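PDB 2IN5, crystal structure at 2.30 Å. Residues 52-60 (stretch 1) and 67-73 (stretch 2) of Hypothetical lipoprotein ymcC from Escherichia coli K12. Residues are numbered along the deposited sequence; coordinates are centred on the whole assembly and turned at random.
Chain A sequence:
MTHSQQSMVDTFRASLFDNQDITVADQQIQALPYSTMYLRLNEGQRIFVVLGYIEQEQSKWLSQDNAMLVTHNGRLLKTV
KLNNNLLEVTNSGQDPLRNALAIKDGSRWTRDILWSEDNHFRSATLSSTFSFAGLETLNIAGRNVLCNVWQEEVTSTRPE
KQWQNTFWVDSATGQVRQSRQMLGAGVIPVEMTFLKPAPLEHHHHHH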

# COMPACT_ATOMS: atom_id res chain seq x y z
N GLY A 52 8.03 -1.03 3.20
CA GLY A 52 7.74 -0.28 1.99
C GLY A 52 6.80 0.89 2.22
O GLY A 52 7.09 2.00 1.77
N TYR A 53 5.69 0.67 2.91
CA TYR A 53 4.74 1.75 3.12
C TYR A 53 3.70 1.43 4.18
O TYR A 53 3.55 0.28 4.59
CB TYR A 53 4.05 2.09 1.80
CG TYR A 53 3.62 0.87 1.02
CD1 TYR A 53 2.41 0.23 1.28
CD2 TYR A 53 4.43 0.34 0.02
CE1 TYR A 53 2.02 -0.91 0.57
CE2 TYR A 53 4.06 -0.79 -0.70
CZ TYR A 53 2.85 -1.41 -0.42
OH TYR A 53 2.48 -2.51 -1.15
N ILE A 54 2.98 2.45 4.62
CA ILE A 54 1.96 2.25 5.64
C ILE A 54 0.61 2.77 5.17
O ILE A 54 0.51 3.88 4.66
CB ILE A 54 2.34 2.96 6.96
CG1 ILE A 54 3.75 2.54 7.39
CG2 ILE A 54 1.33 2.62 8.04
CD1 ILE A 54 4.27 3.30 8.60
N GLU A 55 -0.42 1.94 5.34
CA GLU A 55 -1.78 2.28 4.94
C GLU A 55 -2.76 1.93 6.07
O GLU A 55 -2.80 0.80 6.54
CB GLU A 55 -2.16 1.53 3.66
CG GLU A 55 -1.52 2.10 2.40
CD GLU A 55 -1.76 1.25 1.16
OE1 GLU A 55 -1.47 1.74 0.04
OE2 GLU A 55 -2.22 0.09 1.30
N GLN A 56 -3.55 2.92 6.49
CA GLN A 56 -4.53 2.74 7.57
C GLN A 56 -3.91 2.04 8.77
O GLN A 56 -4.40 1.01 9.22
CB GLN A 56 -5.75 1.94 7.09
CG GLN A 56 -6.56 2.62 6.01
CD GLN A 56 -6.04 2.32 4.61
OE1 GLN A 56 -6.06 3.18 3.73
NE2 GLN A 56 -5.60 1.07 4.40
N GLU A 57 -2.81 2.61 9.26
CA GLU A 57 -2.09 2.06 10.40
C GLU A 57 -1.63 0.63 10.18
O GLU A 57 -1.49 -0.14 11.12
CB GLU A 57 -2.96 2.15 11.67
CG GLU A 57 -3.28 3.60 12.06
CD GLU A 57 -3.81 3.73 13.47
OE1 GLU A 57 -4.85 3.11 13.78
OE2 GLU A 57 -3.19 4.47 14.27
N GLN A 58 -1.41 0.26 8.93
CA GLN A 58 -0.95 -1.08 8.63
C GLN A 58 0.42 -1.00 7.97
O GLN A 58 0.57 -0.36 6.93
CB GLN A 58 -1.94 -1.79 7.71
CG GLN A 58 -2.93 -2.66 8.45
CD GLN A 58 -3.91 -3.33 7.51
OE1 GLN A 58 -4.59 -4.28 7.89
NE2 GLN A 58 -4.00 -2.83 6.28
N SER A 59 1.41 -1.62 8.58
CA SER A 59 2.78 -1.60 8.06
C SER A 59 2.98 -2.71 7.04
O SER A 59 2.81 -3.88 7.36
CB SER A 59 3.79 -1.79 9.19
OG SER A 59 3.74 -0.72 10.12
N LYS A 60 3.33 -2.35 5.81
CA LYS A 60 3.54 -3.36 4.77
C LYS A 60 5.03 -3.56 4.48
O LYS A 60 5.66 -2.70 3.89
CB LYS A 60 2.83 -2.98 3.48
CG LYS A 60 1.34 -3.23 3.48
CD LYS A 60 0.57 -2.14 4.19
CE LYS A 60 -0.92 -2.41 4.08
NZ LYS A 60 -1.34 -2.58 2.67
N ALA A 67 7.61 -10.66 -1.58
CA ALA A 67 6.54 -11.27 -0.81
C ALA A 67 6.21 -10.16 0.18
O ALA A 67 7.07 -9.34 0.48
CB ALA A 67 7.04 -12.51 -0.08
N MSE A 68 4.98 -10.13 0.70
CA MSE A 68 4.60 -9.08 1.62
C MSE A 68 4.11 -9.54 2.98
O MSE A 68 3.48 -10.59 3.10
CB MSE A 68 3.53 -8.19 0.98
CG MSE A 68 2.94 -7.15 1.91
SE MSE A 68 1.92 -5.79 0.99
CE MSE A 68 0.21 -6.69 0.94
N LEU A 69 4.42 -8.76 4.01
CA LEU A 69 3.99 -9.06 5.37
C LEU A 69 3.24 -7.84 5.89
O LEU A 69 3.71 -6.72 5.73
CB LEU A 69 5.19 -9.34 6.28
CG LEU A 69 5.51 -10.82 6.48
CD1 LEU A 69 6.28 -11.34 5.29
CD2 LEU A 69 6.30 -10.98 7.75
N VAL A 70 2.08 -8.05 6.50
CA VAL A 70 1.31 -6.92 7.02
C VAL A 70 1.22 -7.03 8.52
O VAL A 70 0.83 -8.05 9.07
CB VAL A 70 -0.10 -6.89 6.41
CG1 VAL A 70 -0.90 -5.71 6.98
CG2 VAL A 70 0.02 -6.80 4.90
N THR A 71 1.58 -5.96 9.21
CA THR A 71 1.57 -6.02 10.65
C THR A 71 1.14 -4.72 11.29
O THR A 71 0.98 -3.70 10.63
CB THR A 71 2.99 -6.31 11.20
OG1 THR A 71 3.79 -5.14 11.01
CG2 THR A 71 3.63 -7.48 10.49
N HIS A 72 0.92 -4.78 12.59
CA HIS A 72 0.65 -3.60 13.37
C HIS A 72 1.30 -3.85 14.72
O HIS A 72 0.89 -4.73 15.48
CB HIS A 72 -0.83 -3.29 13.56
CG HIS A 72 -1.04 -2.04 14.35
ND1 HIS A 72 -0.97 -2.02 15.73
CD2 HIS A 72 -1.13 -0.75 13.96
CE1 HIS A 72 -1.01 -0.77 16.15
NE2 HIS A 72 -1.10 0.02 15.10
N ASN A 73 2.34 -3.07 14.98
CA ASN A 73 3.12 -3.19 16.21
C ASN A 73 3.48 -4.62 16.58
O ASN A 73 3.13 -5.12 17.66
CB ASN A 73 2.40 -2.52 17.38
CG ASN A 73 3.39 -1.98 18.40
OD1 ASN A 73 4.47 -1.53 18.03
ND2 ASN A 73 3.02 -2.00 19.68

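Stretch 1 folds into a hairpin around a type I' turn from Glu55 to Gln58, and its returning strand lies antiparallel to strand 68-72, the two axes 152° apart in direction and 4.7 Å at closest approach. Within the hairpin the backbone is well paired: Gln58 N donates to Glu55 O (2.8 Å), Glu55 N to Gln58 O (3.0 Å), Lys60 N to Tyr53 O (2.9 Å) and Gly52 N to Lys60 O (3.0 Å). Ser59 faces the other way and spends its backbone polar groups on stretch 2. Its N donates to Thr71 O and its O accepts from Thr71 N, both at 3.0 Å and nearly straight, with angles at hydrogen of 158° and 159°. These two bonds are the only hydrogen bonds between the stretches.

The next pair, Lys60 and Val70, is non-hydrogen-bonded, and its CA atoms come within 4.8 Å. Here CA-H groups approach carbonyls instead: Val70 CA lies 3.4 Å from Ser59 O, and Lys60 CA 3.5 Å from Leu69 O. Ser59 O and Leu69 O, 3.4 Å apart, are both acceptors and form no bond.

On the sheet face carrying Lys60 and Val70, contacts are largely nonpolar. Lys60 CG packs 3.6 Å from SE of the selenomethionine Met68 and 4.1 Å from Val70 CG2, while the Tyr53 ring brings OH to 4.0 Å from the same SE. The lysine charge is answered within its own stretch, where NZ forms a salt bridge with Glu55 OE2 (3.1 Å).

On the opposite face, Ser59 CB meets Thr71 OG1 at 3.8 Å; both hydroxyls find hydrogen-bond partners outside this pairing. Near the turn, Glu57 O sits at the edge of the His72 ring, close to its plane and 2.9 Å from CD2, a carbon.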